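Local atomic coordinates of similarities with probable monooxygenase (Photorhabdus luminescens, PDB entry 4HB9), a protein that binds flavin-adenine dinucleotide and probably acts as a flavin-dependent monooxygenase of the aromatic-ring-hydroxylase-like kind. Residues Arg79-Arg84 with Pro201-Asp206; Val181-Ile186 with Arg379-Ala384; Phe262-Leu267 with Glu292-Leu297; Leu270-Met275 with Ser281-Val286. All blocks are in the same frame, centred on the assembly; numbering follows the deposited sequence.

Interaction 1. Residues Arg79-Arg84 with Pro201-Asp206; sequences RFYNER and PQNFRD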
# COMPACT_ATOMS: atom_id res chain seq x y z
N ARG A 79 -21.76 -6.10 -0.56
CA ARG A 79 -22.81 -6.80 -1.29
C ARG A 79 -22.25 -7.70 -2.38
O ARG A 79 -21.17 -7.44 -2.93
CB ARG A 79 -23.76 -5.77 -1.90
CG ARG A 79 -24.61 -5.05 -0.86
CD ARG A 79 -25.42 -3.91 -1.43
NE ARG A 79 -24.56 -2.93 -2.09
CZ ARG A 79 -24.67 -1.61 -1.98
NH1 ARG A 79 -25.60 -1.04 -1.21
NH2 ARG A 79 -23.81 -0.83 -2.63
N PHE A 80 -22.98 -8.76 -2.69
CA PHE A 80 -22.55 -9.73 -3.67
C PHE A 80 -23.65 -9.90 -4.70
O PHE A 80 -24.81 -10.12 -4.33
CB PHE A 80 -22.19 -11.06 -3.01
CG PHE A 80 -20.94 -11.00 -2.17
CD1 PHE A 80 -19.73 -11.46 -2.66
CD2 PHE A 80 -20.98 -10.46 -0.89
CE1 PHE A 80 -18.58 -11.39 -1.88
CE2 PHE A 80 -19.84 -10.37 -0.12
CZ PHE A 80 -18.63 -10.84 -0.61
N TYR A 81 -23.29 -9.78 -5.97
CA TYR A 81 -24.25 -9.96 -7.06
C TYR A 81 -23.72 -10.95 -8.05
O TYR A 81 -22.51 -11.13 -8.15
CB TYR A 81 -24.47 -8.65 -7.81
CG TYR A 81 -25.03 -7.51 -7.01
CD1 TYR A 81 -26.39 -7.22 -7.02
CD2 TYR A 81 -24.19 -6.71 -6.25
CE1 TYR A 81 -26.90 -6.16 -6.29
CE2 TYR A 81 -24.68 -5.66 -5.51
CZ TYR A 81 -26.03 -5.39 -5.54
OH TYR A 81 -26.50 -4.32 -4.80
N ASN A 82 -24.60 -11.55 -8.83
CA ASN A 82 -24.16 -12.22 -10.03
C ASN A 82 -23.94 -11.19 -11.12
O ASN A 82 -23.98 -9.99 -10.87
CB ASN A 82 -25.10 -13.36 -10.45
CG ASN A 82 -26.40 -12.88 -11.06
OD1 ASN A 82 -26.70 -11.67 -11.15
ND2 ASN A 82 -27.21 -13.85 -11.49
N GLU A 83 -23.67 -11.64 -12.32
CA GLU A 83 -23.35 -10.70 -13.39
C GLU A 83 -24.60 -10.14 -14.10
O GLU A 83 -24.48 -9.39 -15.06
CB GLU A 83 -22.39 -11.34 -14.37
CG GLU A 83 -23.01 -12.28 -15.40
CD GLU A 83 -23.45 -13.63 -14.86
OE1 GLU A 83 -23.53 -13.88 -13.64
OE2 GLU A 83 -23.77 -14.47 -15.72
N ARG A 84 -25.78 -10.51 -13.63
CA ARG A 84 -27.04 -10.04 -14.23
C ARG A 84 -27.82 -9.25 -13.18
O ARG A 84 -29.04 -9.29 -13.15
CB ARG A 84 -27.86 -11.22 -14.77
CG ARG A 84 -27.17 -12.07 -15.83
CD ARG A 84 -27.18 -11.45 -17.22
NE ARG A 84 -28.51 -11.49 -17.85
CZ ARG A 84 -28.78 -11.13 -19.12
NH1 ARG A 84 -27.82 -10.72 -19.95
NH2 ARG A 84 -30.02 -11.21 -19.56
N PRO A 201 -26.74 3.15 -11.09
CA PRO A 201 -27.64 2.89 -9.95
C PRO A 201 -27.04 3.24 -8.59
O PRO A 201 -25.81 3.27 -8.44
CB PRO A 201 -27.93 1.38 -10.06
CG PRO A 201 -27.29 0.91 -11.32
CD PRO A 201 -26.23 1.90 -11.68
N GLN A 202 -27.88 3.49 -7.59
CA GLN A 202 -27.40 4.01 -6.29
C GLN A 202 -26.37 3.12 -5.59
O GLN A 202 -25.45 3.64 -4.95
CB GLN A 202 -28.56 4.29 -5.34
CG GLN A 202 -29.29 5.59 -5.65
CD GLN A 202 -30.52 5.80 -4.79
OE1 GLN A 202 -30.55 5.41 -3.62
NE2 GLN A 202 -31.54 6.44 -5.36
N ASN A 203 -26.50 1.80 -5.71
CA ASN A 203 -25.53 0.89 -5.09
C ASN A 203 -24.08 1.04 -5.59
O ASN A 203 -23.15 0.55 -4.95
CB ASN A 203 -25.98 -0.57 -5.20
CG ASN A 203 -26.21 -1.01 -6.63
OD1 ASN A 203 -26.59 -0.21 -7.47
ND2 ASN A 203 -26.03 -2.28 -6.89
N PHE A 204 -23.88 1.74 -6.71
CA PHE A 204 -22.54 2.02 -7.19
C PHE A 204 -21.91 3.23 -6.50
O PHE A 204 -20.69 3.41 -6.56
CB PHE A 204 -22.55 2.27 -8.70
CG PHE A 204 -22.68 1.03 -9.53
CD1 PHE A 204 -23.77 0.19 -9.38
CD2 PHE A 204 -21.73 0.72 -10.47
CE1 PHE A 204 -23.90 -0.95 -10.16
CE2 PHE A 204 -21.86 -0.42 -11.26
CZ PHE A 204 -22.93 -1.26 -11.10
N ARG A 205 -22.72 4.05 -5.85
CA ARG A 205 -22.27 5.36 -5.35
C ARG A 205 -22.43 5.59 -3.83
O ARG A 205 -22.00 6.63 -3.32
CB ARG A 205 -23.04 6.44 -6.09
CG ARG A 205 -23.12 6.18 -7.58
CD ARG A 205 -23.93 7.23 -8.33
NE ARG A 205 -25.35 6.91 -8.46
CZ ARG A 205 -26.33 7.39 -7.69
NH1 ARG A 205 -26.07 8.21 -6.67
NH2 ARG A 205 -27.59 7.06 -7.94
N ASP A 206 -23.02 4.63 -3.12
CA ASP A 206 -23.38 4.82 -1.72
C ASP A 206 -22.28 4.49 -0.72
O ASP A 206 -22.47 4.66 0.49
CB ASP A 206 -24.68 4.07 -1.36
CG ASP A 206 -24.55 2.54 -1.45
OD1 ASP A 206 -23.41 2.02 -1.50
OD2 ASP A 206 -25.60 1.86 -1.46

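Interaction 2. Residues Val181-Ile186 with Arg379-Ala384; sequences VGVSMI and RSAQNA. With EDO (1,2-ethanediol), chain F.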
# COMPACT_ATOMS: atom_id res chain seq x y z
N VAL A 181 1.16 -15.95 -8.28
CA VAL A 181 -0.07 -16.50 -7.73
C VAL A 181 -0.91 -17.20 -8.79
O VAL A 181 -1.69 -18.07 -8.48
CB VAL A 181 -0.88 -15.38 -7.06
CG1 VAL A 181 -2.27 -15.85 -6.65
CG2 VAL A 181 -0.11 -14.86 -5.86
N GLY A 182 -0.73 -16.83 -10.05
CA GLY A 182 -1.56 -17.32 -11.13
C GLY A 182 -2.81 -16.49 -11.31
O GLY A 182 -3.69 -16.87 -12.11
N VAL A 183 -2.90 -15.38 -10.58
CA VAL A 183 -4.04 -14.45 -10.67
C VAL A 183 -3.48 -13.07 -11.05
O VAL A 183 -2.41 -12.66 -10.56
CB VAL A 183 -4.83 -14.41 -9.36
CG1 VAL A 183 -5.92 -13.34 -9.38
CG2 VAL A 183 -5.45 -15.78 -9.07
N SER A 184 -4.21 -12.39 -11.94
CA SER A 184 -3.87 -11.03 -12.37
C SER A 184 -5.08 -10.13 -12.25
O SER A 184 -6.20 -10.61 -12.08
CB SER A 184 -3.38 -11.05 -13.80
OG SER A 184 -2.21 -11.82 -13.90
N MSE A 185 -4.87 -8.83 -12.28
CA MSE A 185 -6.00 -7.90 -12.15
C MSE A 185 -5.80 -6.70 -13.03
O MSE A 185 -4.67 -6.38 -13.45
CB MSE A 185 -6.20 -7.49 -10.69
CG MSE A 185 -5.07 -6.69 -10.07
SE MSE A 185 -5.47 -6.27 -8.16
CE MSE A 185 -6.38 -7.83 -7.50
N ILE A 186 -6.91 -6.06 -13.35
CA ILE A 186 -6.93 -4.80 -14.09
C ILE A 186 -7.78 -3.85 -13.24
O ILE A 186 -8.92 -4.19 -12.88
CB ILE A 186 -7.51 -4.98 -15.50
CG1 ILE A 186 -6.69 -5.99 -16.31
CG2 ILE A 186 -7.58 -3.66 -16.25
CD1 ILE A 186 -7.27 -6.32 -17.66
N ARG A 379 -5.72 -16.49 -0.42
CA ARG A 379 -7.02 -17.16 -0.56
C ARG A 379 -8.08 -16.28 -1.23
O ARG A 379 -8.91 -16.78 -1.99
CB ARG A 379 -7.53 -17.67 0.79
CG ARG A 379 -6.61 -18.72 1.39
CD ARG A 379 -7.22 -19.43 2.58
NE ARG A 379 -7.20 -18.61 3.80
CZ ARG A 379 -6.14 -18.43 4.59
NH1 ARG A 379 -4.97 -18.99 4.30
NH2 ARG A 379 -6.24 -17.65 5.66
N SER A 380 -8.06 -14.99 -0.92
CA SER A 380 -8.98 -14.04 -1.54
C SER A 380 -8.77 -13.98 -3.05
O SER A 380 -9.73 -14.02 -3.83
CB SER A 380 -8.80 -12.63 -0.94
OG SER A 380 -9.58 -11.70 -1.67
N ALA A 381 -7.51 -13.88 -3.47
CA ALA A 381 -7.21 -13.86 -4.89
C ALA A 381 -7.67 -15.17 -5.55
O ALA A 381 -8.23 -15.17 -6.65
CB ALA A 381 -5.72 -13.64 -5.10
N GLN A 382 -7.43 -16.30 -4.90
CA GLN A 382 -7.81 -17.58 -5.48
C GLN A 382 -9.33 -17.69 -5.57
O GLN A 382 -9.87 -18.24 -6.55
CB GLN A 382 -7.22 -18.73 -4.66
CG GLN A 382 -5.69 -18.80 -4.71
CD GLN A 382 -5.10 -19.80 -3.72
OE1 GLN A 382 -5.71 -20.11 -2.71
NE2 GLN A 382 -3.88 -20.28 -4.00
N ASN A 383 -10.01 -17.17 -4.56
CA ASN A 383 -11.46 -17.19 -4.54
C ASN A 383 -12.05 -16.40 -5.73
O ASN A 383 -13.12 -16.77 -6.26
CB ASN A 383 -12.01 -16.63 -3.25
CG ASN A 383 -13.51 -16.84 -3.12
OD1 ASN A 383 -14.02 -17.93 -3.40
ND2 ASN A 383 -14.22 -15.78 -2.71
N ALA A 384 -11.34 -15.36 -6.18
CA ALA A 384 -11.86 -14.59 -7.31
C ALA A 384 -11.99 -15.47 -8.58
O ALA A 384 -12.84 -15.23 -9.42
CB ALA A 384 -10.95 -13.40 -7.58
C1 EDO F . -12.54 -11.44 -3.83
O1 EDO F . -11.23 -11.34 -4.38
C2 EDO F . -12.85 -12.90 -3.54
O2 EDO F . -12.66 -13.21 -2.15
O HOH W 1 -2.16 -19.95 -6.50

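Interaction 3. Residues Phe262-Leu267 with Glu292-Leu297; sequences FSAEAL and ENISPL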
# COMPACT_ATOMS: atom_id res chain seq x y z
N PHE A 262 -0.15 -3.42 -22.45
CA PHE A 262 -1.31 -2.98 -23.22
C PHE A 262 -1.58 -1.48 -23.00
O PHE A 262 -1.42 -0.99 -21.89
CB PHE A 262 -2.57 -3.77 -22.84
CG PHE A 262 -2.82 -4.99 -23.68
CD1 PHE A 262 -4.11 -5.32 -24.05
CD2 PHE A 262 -1.79 -5.83 -24.07
CE1 PHE A 262 -4.38 -6.45 -24.80
CE2 PHE A 262 -2.05 -6.96 -24.83
CZ PHE A 262 -3.35 -7.25 -25.21
N SER A 263 -2.01 -0.77 -24.03
CA SER A 263 -2.52 0.59 -23.88
C SER A 263 -3.74 0.61 -22.96
O SER A 263 -4.43 -0.40 -22.82
CB SER A 263 -2.90 1.19 -25.23
OG SER A 263 -4.07 0.58 -25.75
N ALA A 264 -4.03 1.76 -22.38
CA ALA A 264 -5.20 1.91 -21.52
C ALA A 264 -6.46 1.54 -22.29
O ALA A 264 -7.36 0.89 -21.76
CB ALA A 264 -5.29 3.33 -20.97
N GLU A 265 -6.50 1.91 -23.56
CA GLU A 265 -7.66 1.68 -24.40
C GLU A 265 -7.87 0.16 -24.65
O GLU A 265 -9.00 -0.35 -24.64
CB GLU A 265 -7.48 2.47 -25.70
CG GLU A 265 -7.53 4.00 -25.52
CD GLU A 265 -6.26 4.68 -24.95
OE1 GLU A 265 -6.41 5.83 -24.47
OE2 GLU A 265 -5.14 4.11 -24.95
N ALA A 266 -6.77 -0.54 -24.85
CA ALA A 266 -6.82 -2.00 -25.06
C ALA A 266 -7.22 -2.74 -23.77
O ALA A 266 -7.94 -3.75 -23.84
CB ALA A 266 -5.48 -2.49 -25.54
N LEU A 267 -6.76 -2.24 -22.62
CA LEU A 267 -7.15 -2.80 -21.33
C LEU A 267 -8.64 -2.63 -21.11
O LEU A 267 -9.31 -3.57 -20.70
CB LEU A 267 -6.35 -2.17 -20.17
CG LEU A 267 -4.86 -2.51 -20.15
CD1 LEU A 267 -4.09 -1.63 -19.19
CD2 LEU A 267 -4.67 -4.00 -19.81
N GLU A 292 -6.10 7.69 -18.38
CA GLU A 292 -4.74 7.88 -17.84
C GLU A 292 -4.39 7.04 -16.60
O GLU A 292 -3.23 7.02 -16.16
CB GLU A 292 -4.53 9.34 -17.46
CG GLU A 292 -3.63 10.13 -18.38
CD GLU A 292 -3.03 11.30 -17.64
OE1 GLU A 292 -3.81 12.09 -17.06
OE2 GLU A 292 -1.78 11.39 -17.60
N ASN A 293 -5.38 6.37 -16.01
CA ASN A 293 -5.17 5.64 -14.77
C ASN A 293 -5.82 4.23 -14.83
O ASN A 293 -6.69 3.93 -14.03
CB ASN A 293 -5.74 6.42 -13.56
CG ASN A 293 -4.91 7.65 -13.19
OD1 ASN A 293 -4.02 7.58 -12.34
ND2 ASN A 293 -5.20 8.79 -13.83
N ILE A 294 -5.41 3.40 -15.78
CA ILE A 294 -5.84 1.98 -15.79
C ILE A 294 -4.61 1.11 -15.64
O ILE A 294 -3.68 1.24 -16.43
CB ILE A 294 -6.58 1.56 -17.06
CG1 ILE A 294 -7.84 2.41 -17.23
CG2 ILE A 294 -7.01 0.08 -16.99
CD1 ILE A 294 -8.45 2.28 -18.60
N SER A 295 -4.61 0.23 -14.65
CA SER A 295 -3.38 -0.49 -14.30
C SER A 295 -3.58 -2.00 -14.32
O SER A 295 -4.42 -2.53 -13.58
CB SER A 295 -2.89 -0.09 -12.92
OG SER A 295 -2.87 1.31 -12.77
N PRO A 296 -2.79 -2.70 -15.14
CA PRO A 296 -2.73 -4.16 -15.06
C PRO A 296 -1.65 -4.61 -14.09
O PRO A 296 -0.57 -4.02 -14.06
CB PRO A 296 -2.36 -4.55 -16.49
CG PRO A 296 -1.50 -3.41 -16.95
CD PRO A 296 -1.90 -2.18 -16.20
N LEU A 297 -1.92 -5.68 -13.35
CA LEU A 297 -0.99 -6.18 -12.33
C LEU A 297 -1.03 -7.69 -12.25
O LEU A 297 -2.12 -8.28 -12.20
CB LEU A 297 -1.38 -5.66 -10.94
CG LEU A 297 -1.30 -4.18 -10.59
CD1 LEU A 297 -1.76 -4.03 -9.14
CD2 LEU A 297 0.12 -3.66 -10.76

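Interaction 4. Residues Leu270-Met275 with Ser281-Val286; sequences LVQSRM and SLHTLV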
# COMPACT_ATOMS: atom_id res chain seq x y z
N LEU A 270 -10.44 -4.97 -23.37
CA LEU A 270 -10.33 -6.33 -22.89
C LEU A 270 -11.32 -6.64 -21.76
O LEU A 270 -11.95 -7.70 -21.77
CB LEU A 270 -8.93 -6.62 -22.46
CG LEU A 270 -8.79 -8.11 -22.15
CD1 LEU A 270 -7.52 -8.65 -22.78
CD2 LEU A 270 -8.85 -8.30 -20.66
N VAL A 271 -11.47 -5.74 -20.79
CA VAL A 271 -12.38 -6.00 -19.68
C VAL A 271 -13.82 -6.04 -20.21
O VAL A 271 -14.62 -6.94 -19.82
CB VAL A 271 -12.20 -4.96 -18.57
CG1 VAL A 271 -13.27 -5.11 -17.50
CG2 VAL A 271 -10.82 -5.09 -17.96
N GLN A 272 -14.17 -5.12 -21.10
CA GLN A 272 -15.50 -5.17 -21.69
C GLN A 272 -15.73 -6.49 -22.43
O GLN A 272 -16.83 -7.04 -22.36
CB GLN A 272 -15.76 -3.99 -22.65
CG GLN A 272 -15.86 -2.66 -21.95
CD GLN A 272 -16.09 -1.51 -22.92
OE1 GLN A 272 -17.14 -1.42 -23.55
NE2 GLN A 272 -15.12 -0.64 -23.04
N SER A 273 -14.73 -6.97 -23.15
CA SER A 273 -14.84 -8.29 -23.82
C SER A 273 -15.10 -9.42 -22.83
O SER A 273 -15.85 -10.35 -23.14
CB SER A 273 -13.63 -8.63 -24.68
OG SER A 273 -12.52 -9.07 -23.89
N ARG A 274 -14.50 -9.33 -21.64
CA ARG A 274 -14.73 -10.34 -20.61
C ARG A 274 -16.13 -10.25 -20.00
O ARG A 274 -16.62 -11.21 -19.42
CB ARG A 274 -13.67 -10.23 -19.52
CG ARG A 274 -12.26 -10.50 -20.01
CD ARG A 274 -12.08 -11.95 -20.44
NE ARG A 274 -10.69 -12.30 -20.72
CZ ARG A 274 -10.06 -12.09 -21.87
NH1 ARG A 274 -8.79 -12.46 -22.00
NH2 ARG A 274 -10.68 -11.50 -22.90
N MSE A 275 -16.79 -9.09 -20.15
CA MSE A 275 -18.10 -8.87 -19.55
C MSE A 275 -19.24 -8.93 -20.54
O MSE A 275 -20.29 -8.36 -20.29
CB MSE A 275 -18.11 -7.49 -18.88
CG MSE A 275 -17.09 -7.45 -17.75
SE MSE A 275 -17.25 -5.81 -16.67
CE MSE A 275 -17.44 -4.40 -18.03
N SER A 281 -24.82 -1.67 -16.53
CA SER A 281 -24.24 -0.70 -15.58
C SER A 281 -22.74 -0.92 -15.39
O SER A 281 -21.95 0.02 -15.24
CB SER A 281 -24.98 -0.78 -14.24
OG SER A 281 -24.88 -2.10 -13.66
N LEU A 282 -22.35 -2.18 -15.45
CA LEU A 282 -20.94 -2.55 -15.31
C LEU A 282 -20.20 -2.07 -16.54
O LEU A 282 -19.09 -1.56 -16.43
CB LEU A 282 -20.81 -4.05 -15.12
CG LEU A 282 -21.54 -4.52 -13.87
CD1 LEU A 282 -21.64 -6.04 -13.81
CD2 LEU A 282 -20.89 -3.97 -12.61
N HIS A 283 -20.83 -2.18 -17.70
CA HIS A 283 -20.20 -1.66 -18.93
C HIS A 283 -20.03 -0.16 -18.89
O HIS A 283 -18.99 0.36 -19.30
CB HIS A 283 -21.00 -2.11 -20.15
CG HIS A 283 -20.82 -3.56 -20.45
ND1 HIS A 283 -19.81 -4.03 -21.26
CD2 HIS A 283 -21.45 -4.65 -19.95
CE1 HIS A 283 -19.88 -5.35 -21.32
NE2 HIS A 283 -20.86 -5.75 -20.53
N THR A 284 -21.07 0.53 -18.43
CA THR A 284 -21.06 2.00 -18.32
C THR A 284 -19.90 2.46 -17.44
O THR A 284 -19.14 3.36 -17.79
CB THR A 284 -22.40 2.47 -17.73
OG1 THR A 284 -23.48 2.00 -18.57
CG2 THR A 284 -22.45 4.00 -17.62
N LEU A 285 -19.73 1.79 -16.30
CA LEU A 285 -18.64 2.09 -15.38
C LEU A 285 -17.29 1.99 -16.10
O LEU A 285 -16.47 2.91 -16.06
CB LEU A 285 -18.70 1.14 -14.17
CG LEU A 285 -17.64 1.26 -13.10
CD1 LEU A 285 -17.58 2.69 -12.58
CD2 LEU A 285 -17.94 0.32 -11.96
N VAL A 286 -17.04 0.87 -16.75
CA VAL A 286 -15.74 0.65 -17.37
C VAL A 286 -15.53 1.63 -18.54
O VAL A 286 -14.47 2.24 -18.67
CB VAL A 286 -15.56 -0.83 -17.78
CG1 VAL A 286 -14.30 -1.04 -18.59
CG2 VAL A 286 -15.56 -1.71 -16.55

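Interaction 1. Residues Arg79-Arg84 with Pro201-Asp206
At the edge region of the mixed beta-sheet of this flavoprotein, Arg79 and Tyr81 of strand 79-81 reach across to Asn203 and Asp206 in the loop between helix 194-199 and strand 210-212. The contact illustrates how a surface loop can be moored to a strand by polar side chains. Arg79 grips the carboxylate of Asp206 end-on, one nitrogen to each oxygen. The NH1 bond to Asp206 OD2 is the straighter of the two, at 2.9 Å and 166°, and it uses the syn lone pair with the oxygen close to the guanidinium plane. NH2 reaches Asp206 OD1 at 3.1 Å, and here the oxygen is tilted from that plane, since the two flat groups are turned 37° apart. A bend at chi3 turns the guanidinium so that its NH1/NH2 end faces Asp206. The guanidinium also has Asn203 CB over one face, toward its rim, with CB 3.4 Å from Arg79 NH2. Second partners hold both ions: Asn210 OD1 accepts from Arg79 NE, and the backbone N of Thr208 donates to Asp206 OD1. This surface salt bridge is therefore part of a small polar network, which probably limits rotation of the guanidinium and the carboxylate. Beside it, Asn203 ND2 donates to Tyr81 OH at 3.0 Å, a bent bond of 140° with the hydroxyl tilted from the amide plane.

Interaction 2. Residues Val181-Ile186 with Arg379-Ala384
Strand 179-191 meets helix 355-386 where Val183 and Ala381 bring their CA atoms to 6.6 Å, one residue beyond the corner that the chain turns at Gly182. Two valines on the strand side converge on a single alanine. Val183 spreads both methyls over the helix: CG2 lies 3.7 Å from the carbonyl O of Ala381, and CG1 is 4.3 Å from Ala381 CB. With CG1 anti to the backbone N (chi1 174°) and CG2 anti to the carbonyl carbon, the fork of Val183 opens toward the helix. Val181 adds its CG1 at 4.4 Å from Ala381 CB, a looser apolar touch. The arrangement is a helix laid against a beta-sheet, with the small alanine admitting the strand's branched residues; Leu299 of the neighbouring strand 295-301 also packs on both Val183 and Ala381. At the margin a water bridges the two elements, donating to Val181 O at 2.8 Å and accepting from Gln382 NE2. On another part of the helix surface sits a 1,2-ethanediol, probably from the crystallisation liquor. Its O1 donates to Ser380 O and shares a further hydrogen bond with Ser380 OG, while Asn383 ND2 donates to its O2 at 3.1 Å in an almost straight bond of 175°. Asn383 OD1 is engaged elsewhere, accepting from the backbone N of Ser389.

Interaction 3. Residues Phe262-Leu267 with Glu292-Leu297
Leu267 projects from helix 264-274 onto Ile294 and Pro296. Its CB rests 4.0 Å from Ile294 CG2. Beyond CG, the branch CD1 approaches the same Ile294 methyl and also the proline ring, reaching Pro296 CD at 3.7 Å and Pro296 CG at 3.9 Å. The other branch, CD2, comes to 4.1 Å from Pro296 CB, so the forked tip spans one side of the pyrrolidine, and the two side chains cross at about a right angle. This is helix-on-sheet packing at an outermost strand of the mixed sheet: Pro296 lies on strand 295-301, and Ile294 two residues before it in the chain. Ile294 divides its branches between two residues of the first helical turn. While CG2 serves Leu267, the CG1 arm runs anti to the carbonyl carbon (chi1 -60°) and carries CD1 to 3.6 Å from the carbonyl O of Ala264 and 4.1 Å from Ala264 CB. The helix begins right here, where the N-cap Ser263 accepts from Ala266 N through its OG at 3.1 Å. On the sheet, Ile186 of strand 179-191 packs against Ile294 as well.

Interaction 4. Residues Leu270-Met275 with Ser281-Val286
Met275, a selenomethionine, and His283 are brought together by similar first torsions: each has CG beside its backbone N and anti to the carbonyl carbon. A bend at chi3 (-45°) in Met275 then folds its methyl in over the imidazole. CE stands 4.1 Å from the centroid of the His283 ring, almost along the ring normal, a CH-pi contact over one face. The same methyl touches Val286 CG2 at 3.6 Å and also meets the carbonyl O of Leu282, while SE lies near Leu282 CB. The edge of the imidazole is used differently. His283 NE2 donates to the carbonyl O of Met275 at 2.7 Å, with that oxygen near the ring plane; yet the bond is bent to 137°, and the nitrogen sits well above the carbonyl plane. The carbonyl O of Gln272 lies at the ring edge too, 3.6 Å from His283 CE1. The ring thus engages the residue that follows helix 264-274 in two ways, its edge at the Met275 backbone and its face at the Met275 side chain. Farther along, the side chains of Gln272 and Val286 slide past each other in opposite directions, Gln272 CG touching Val286 CG1, and Gln272 OE1 accepts from Gln287 NE2. Val271 CG1 meets Val286 CG2 at 4.2 Å on the buried side, where Trp246 of strand 240-251 also packs on Val271. The axes of helices 270-274 and 281-286 run 10.2 Å apart at 176°, the geometry of an antiparallel helical hairpin, here packed against the mixed beta-sheet.

How the interactions relate
From the N terminus, strand 79-81 enters the mixed sheet first, and interaction 1 closes its loop on reaching 201-206. Before that, 181-186 has already opened interaction 2, which closes only at 379-384, so these two cross. Within the long span of interaction 2 lies interaction 3, from 262-267 to 292-297, and within that the short hairpin of interaction 4. Interactions 3 and 4 share helix 264-274. Ile186 links interaction 2 to both, meeting Leu267, Leu270 and Val271, while Phe204 and Pro201 join interaction 1 to helix 280-287. Together the contacts tie the helical hairpin, a surface loop and the C-terminal helix to one sheet.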